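Local coordinates for D,D-dipeptidase/D,D-carboxypeptidase (Enterococcus faecalis, PDB 4MUQ), which probably hydrolyses the dipeptide D-Ala-D-Ala, and D-Ala-ending cell-wall precursors, as a zinc-dependent D,D-peptidase of vancomycin resistance, at residues 114-119 with 167-172. Residues are numbered along the deposited sequence; the frame is centred on the assembly and turned at random.
Sequences IDLGLN and WHFRYV. With ZN (zinc ion), chain B; LY0 ((2R)-3-[(R)-[(1R)-1-aminoethyl](hydroxy)phosphoryl]-2-methylpropanoic acid), chain C; 2D8 ((2R)-3-[(R)-[(1S)-1-aminoethyl](hydroxy)phosphoryl]-2-methylpropanoic acid), chain D.
Asp-115 and His-168 sit directly across from each other as a non-hydrogen-bonded antiparallel pair, and their side chains, on the same face of the sheet, converge on one zinc ion. Asp-115 reaches the metal with both carboxylate oxygens, unevenly: OD1 at 2.0 Å and OD2 at 2.4 Å. His-168 has its CG anti to the backbone N (chi1 178°), which carries the ring out from the strand so that ND1 reaches the metal, while NE2 is hydrogen-bonded to Glu-107, a second-shell carboxylate which together with the ND1-zinc bond should hold the imidazole in its rotation and may make it a stronger zinc ligand. His-108 is the third protein ligand, and the two phosphinate oxygens of the bound D-Ala-D-Ala analogue, present as two epimers, complete the site. Trp-167 lies alongside Asp-115, its indole nearly perpendicular to the carboxylate, with OD1 at the ring edge 3.4 Å from CD1; NE1 donates to phosphinate O32 at 2.9 Å. This pairing joins the two central strands of the four-stranded antiparallel sheet of the Hedgehog/DD-peptidase fold, so two of the three protein ligands come from adjacent strands. Ile-114 and Phe-169 exchange two backbone hydrogen bonds, and Leu-116 N donates to Trp-167 O at 3.0 Å. On the opposite face the packing is looser: Leu-116 CD1 comes no nearer to Phe-169 CD2 than 4.1 Å. Phe-139 of helix 134-142 covers this apolar side, meeting the Phe-169 ring edge-to-face. The contact ends at Leu-116 and Trp-167; Gly-117 bonds instead to Val-69 of strand 68-72, and Asn-119, past the strand end, is exposed.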
ATOM      1  N   ILE A 114       4.018   3.492   5.341  1.00  9.44           N
ATOM      2  CA  ILE A 114       4.440   4.156   6.557  1.00  9.90           C
ATOM      3  C   ILE A 114       5.000   3.138   7.541  1.00  9.61           C
ATOM      4  O   ILE A 114       4.468   2.040   7.696  1.00 10.08           O
ATOM      5  CB  ILE A 114       3.287   4.987   7.165  1.00 11.50           C
ATOM      6  CG1 ILE A 114       3.807   5.834   8.327  1.00 16.45           C
ATOM      7  CG2 ILE A 114       2.109   4.109   7.577  1.00 13.72           C
ATOM      8  CD1 ILE A 114       3.179   7.203   8.422  1.00 27.45           C
ATOM      9  N   ASP A 115       6.094   3.528   8.199  1.00  9.51           N
ATOM     10  CA  ASP A 115       6.639   2.779   9.323  1.00  9.83           C
ATOM     11  C   ASP A 115       6.157   3.456  10.592  1.00 12.07           C
ATOM     12  O   ASP A 115       6.308   4.673  10.746  1.00 12.06           O
ATOM     13  CB  ASP A 115       8.175   2.750   9.259  1.00 11.75           C
ATOM     14  CG  ASP A 115       8.700   1.992   8.043  1.00 14.06           C
ATOM     15  OD1 ASP A 115       7.982   1.152   7.528  1.00 12.39           O
ATOM     16  OD2 ASP A 115       9.819   2.219   7.538  1.00 19.44           O
ATOM     17  N   LEU A 116       5.587   2.668  11.500  1.00 10.78           N
ATOM     18  CA  LEU A 116       5.059   3.172  12.757  1.00 11.35           C
ATOM     19  C   LEU A 116       5.827   2.589  13.944  1.00 12.97           C
ATOM     20  O   LEU A 116       6.364   1.477  13.867  1.00 15.10           O
ATOM     21  CB  LEU A 116       3.585   2.792  12.897  1.00 13.51           C
ATOM     22  CG  LEU A 116       2.677   3.308  11.781  1.00 11.92           C
ATOM     23  CD1 LEU A 116       1.288   2.727  11.945  1.00 15.31           C
ATOM     24  CD2 LEU A 116       2.617   4.829  11.800  1.00 16.64           C
ATOM     25  N   GLY A 117       5.872   3.330  15.041  1.00 14.38           N
ATOM     26  CA  GLY A 117       6.532   2.834  16.233  1.00 16.92           C
ATOM     27  C   GLY A 117       5.864   3.289  17.502  1.00 18.72           C
ATOM     28  O   GLY A 117       5.117   4.276  17.522  1.00 18.03           O
ATOM     29  N   LEU A 118       6.122   2.540  18.572  1.00 28.44           N
ATOM     30  CA  LEU A 118       5.746   2.939  19.919  1.00 39.47           C
ATOM     31  C   LEU A 118       6.411   4.263  20.264  1.00 25.32           C
ATOM     32  O   LEU A 118       7.589   4.468  19.961  1.00 41.26           O
ATOM     33  CB  LEU A 118       6.199   1.877  20.920  1.00 48.20           C
ATOM     34  CG  LEU A 118       5.148   0.880  21.385  1.00 48.85           C
ATOM     35  CD1 LEU A 118       5.744  -0.122  22.357  1.00 38.38           C
ATOM     36  CD2 LEU A 118       3.996   1.617  22.037  1.00 33.47           C
ATOM     37  N   ASN A 119       5.664   5.171  20.881  1.00 31.82           N
ATOM     38  CA  ASN A 119       6.247   6.445  21.274  1.00 33.91           C
ATOM     39  C   ASN A 119       7.159   6.276  22.477  1.00 47.54           C
ATOM     40  O   ASN A 119       6.699   6.206  23.615  1.00 55.48           O
ATOM     41  CB  ASN A 119       5.166   7.482  21.570  1.00 40.96           C
ATOM     42  CG  ASN A 119       5.726   8.896  21.747  1.00 40.62           C
ATOM     43  OD1 ASN A 119       6.803   9.092  22.306  1.00 60.75           O
ATOM     44  ND2 ASN A 119       4.980   9.886  21.272  1.00 45.02           N
ATOM     45  N   TRP A 167       6.390  -3.343  11.711  1.00 10.92           N
ATOM     46  CA  TRP A 167       6.148  -1.893  11.737  1.00 11.52           C
ATOM     47  C   TRP A 167       5.711  -1.249  10.428  1.00 10.86           C
ATOM     48  O   TRP A 167       5.334  -0.081  10.443  1.00 10.85           O
ATOM     49  CB  TRP A 167       7.425  -1.171  12.177  1.00 12.26           C
ATOM     50  CG  TRP A 167       8.579  -1.481  11.255  1.00 12.87           C
ATOM     51  CD1 TRP A 167       8.852  -0.900  10.044  1.00 13.49           C
ATOM     52  CD2 TRP A 167       9.596  -2.473  11.460  1.00 12.52           C
ATOM     53  NE1 TRP A 167       9.973  -1.471   9.489  1.00 14.60           N
ATOM     54  CE2 TRP A 167      10.452  -2.434  10.339  1.00 17.05           C
ATOM     55  CE3 TRP A 167       9.860  -3.394  12.481  1.00 15.21           C
ATOM     56  CZ2 TRP A 167      11.552  -3.285  10.209  1.00 15.95           C
ATOM     57  CZ3 TRP A 167      10.963  -4.237  12.354  1.00 18.46           C
ATOM     58  CH2 TRP A 167      11.783  -4.184  11.215  1.00 17.56           C
ATOM     59  N   HIS A 168       5.808  -1.969   9.310  1.00  9.62           N
ATOM     60  CA  HIS A 168       5.629  -1.381   7.981  1.00  9.38           C
ATOM     61  C   HIS A 168       4.238  -1.652   7.417  1.00  9.23           C
ATOM     62  O   HIS A 168       3.846  -2.811   7.212  1.00 10.52           O
ATOM     63  CB  HIS A 168       6.735  -1.890   7.040  1.00  9.97           C
ATOM     64  CG  HIS A 168       6.631  -1.389   5.632  1.00  8.84           C
ATOM     65  ND1 HIS A 168       7.581  -0.565   5.058  1.00 10.63           N
ATOM     66  CD2 HIS A 168       5.720  -1.646   4.666  1.00  9.66           C
ATOM     67  CE1 HIS A 168       7.240  -0.321   3.803  1.00 12.07           C
ATOM     68  NE2 HIS A 168       6.120  -0.974   3.541  1.00  9.69           N
ATOM     69  N   PHE A 169       3.500  -0.575   7.157  1.00  8.53           N
ATOM     70  CA  PHE A 169       2.121  -0.698   6.674  1.00  9.66           C
ATOM     71  C   PHE A 169       1.974  -0.049   5.317  1.00  9.25           C
ATOM     72  O   PHE A 169       2.553   0.998   5.046  1.00  9.98           O
ATOM     73  CB  PHE A 169       1.146  -0.091   7.696  1.00 10.41           C
ATOM     74  CG  PHE A 169       1.035  -0.911   8.935  1.00 11.15           C
ATOM     75  CD1 PHE A 169       0.020  -1.848   9.064  1.00 13.39           C
ATOM     76  CD2 PHE A 169       1.990  -0.816   9.934  1.00 11.61           C
ATOM     77  CE1 PHE A 169      -0.081  -2.652  10.195  1.00 14.60           C
ATOM     78  CE2 PHE A 169       1.907  -1.622  11.062  1.00 14.49           C
ATOM     79  CZ  PHE A 169       0.863  -2.543  11.189  1.00 15.61           C
ATOM     80  N   ARG A 170       1.193  -0.695   4.461  1.00  8.52           N
ATOM     81  CA  ARG A 170       0.993  -0.241   3.089  1.00  9.32           C
ATOM     82  C   ARG A 170      -0.478   0.063   2.846  1.00  8.25           C
ATOM     83  O   ARG A 170      -1.346  -0.758   3.175  1.00  9.55           O
ATOM     84  CB  ARG A 170       1.477  -1.335   2.124  1.00  9.33           C
ATOM     85  CG  ARG A 170       0.975  -1.217   0.678  1.00  9.18           C
ATOM     86  CD  ARG A 170       1.480   0.015  -0.050  1.00  8.99           C
ATOM     87  NE  ARG A 170       0.751   0.134  -1.313  1.00  8.96           N
ATOM     88  CZ  ARG A 170       1.134  -0.418  -2.459  1.00 10.44           C
ATOM     89  NH1 ARG A 170       2.273  -1.090  -2.542  1.00 10.05           N
ATOM     90  NH2 ARG A 170       0.366  -0.284  -3.542  1.00  9.75           N
ATOM     91  N   TYR A 171      -0.761   1.247   2.310  1.00  8.81           N
ATOM     92  CA  TYR A 171      -2.120   1.575   1.903  1.00  8.35           C
ATOM     93  C   TYR A 171      -2.401   0.999   0.523  1.00  8.91           C
ATOM     94  O   TYR A 171      -1.684   1.311  -0.441  1.00 10.07           O
ATOM     95  CB  TYR A 171      -2.310   3.082   1.868  1.00 10.11           C
ATOM     96  CG  TYR A 171      -3.715   3.504   1.525  1.00 10.65           C
ATOM     97  CD1 TYR A 171      -4.696   3.518   2.496  1.00 12.21           C
ATOM     98  CD2 TYR A 171      -4.048   3.884   0.233  1.00 12.03           C
ATOM     99  CE1 TYR A 171      -5.986   3.908   2.191  1.00 14.17           C
ATOM    100  CE2 TYR A 171      -5.338   4.290  -0.083  1.00 13.92           C
ATOM    101  CZ  TYR A 171      -6.298   4.294   0.906  1.00 14.40           C
ATOM    102  OH  TYR A 171      -7.592   4.682   0.617  1.00 16.77           O
ATOM    103  N   VAL A 172      -3.453   0.179   0.427  1.00  8.26           N
ATOM    104  CA  VAL A 172      -3.952  -0.324  -0.861  1.00  9.87           C
ATOM    105  C   VAL A 172      -5.367   0.157  -1.127  1.00 11.36           C
ATOM    106  O   VAL A 172      -5.862   0.054  -2.257  1.00 12.11           O
ATOM    107  CB  VAL A 172      -3.916  -1.863  -0.951  1.00 10.03           C
ATOM    108  CG1 VAL A 172      -2.479  -2.356  -1.019  1.00 11.80           C
ATOM    109  CG2 VAL A 172      -4.661  -2.500   0.219  1.00 11.68           C
TER
HETATM  110 ZN    ZN B 301       8.978   0.726   5.891  0.66 10.28          ZN
HETATM  111  P   LY0 C 302      11.582  -0.459   5.819  0.50 38.18           P
HETATM  112  C1  LY0 C 302      14.061   0.383   6.049  0.50 15.46           C
HETATM  113  N1  LY0 C 302      13.434  -1.309   7.536  0.50 13.59           N
HETATM  114  C2  LY0 C 302      12.957  -0.116   6.958  0.50 37.53           C
HETATM  115  C4  LY0 C 302      12.074  -1.700   4.589  0.50 14.68           C
HETATM  116  C5  LY0 C 302      11.281  -1.657   3.319  0.50  9.33           C
HETATM  117  C6  LY0 C 302      11.808  -0.553   2.416  0.50  8.65           C
HETATM  118  C7  LY0 C 302      11.360  -3.022   2.659  0.50  8.72           C
HETATM  119  O31 LY0 C 302      11.233   0.842   5.061  0.50  9.88           O
HETATM  120  O32 LY0 C 302      10.307  -0.845   6.637  0.50  5.61           O
HETATM  121  O61 LY0 C 302      10.996   0.005   1.696  0.50 28.15           O
HETATM  122  O62 LY0 C 302      13.000  -0.297   2.418  0.50  5.57           O
HETATM  123  C4  2D8 D 303      12.066  -1.706   4.585  0.50 14.51           C
HETATM  124  C5  2D8 D 303      11.278  -1.658   3.316  0.50 11.43           C
HETATM  125  C6  2D8 D 303      11.807  -0.552   2.415  0.50 17.69           C
HETATM  126  C7  2D8 D 303      11.360  -3.023   2.657  0.50 16.13           C
HETATM  127  N1  2D8 D 303      12.592   0.600   8.016  0.50 16.78           N
HETATM  128  P   2D8 D 303      11.580  -0.466   5.817  0.50  5.77           P
HETATM  129  C1  2D8 D 303      14.060   0.375   6.082  0.50 23.25           C
HETATM  130  C2  2D8 D 303      12.978  -0.234   6.951  0.50  9.95           C
HETATM  131  O31 2D8 D 303      11.252   0.845   5.065  0.50 51.75           O
HETATM  132  O32 2D8 D 303      10.306  -0.845   6.639  0.50 42.59           O
HETATM  133  O61 2D8 D 303      10.996   0.005   1.695  0.50  5.05           O
HETATM  134  O62 2D8 D 303      13.000  -0.297   2.418  0.50 27.78           O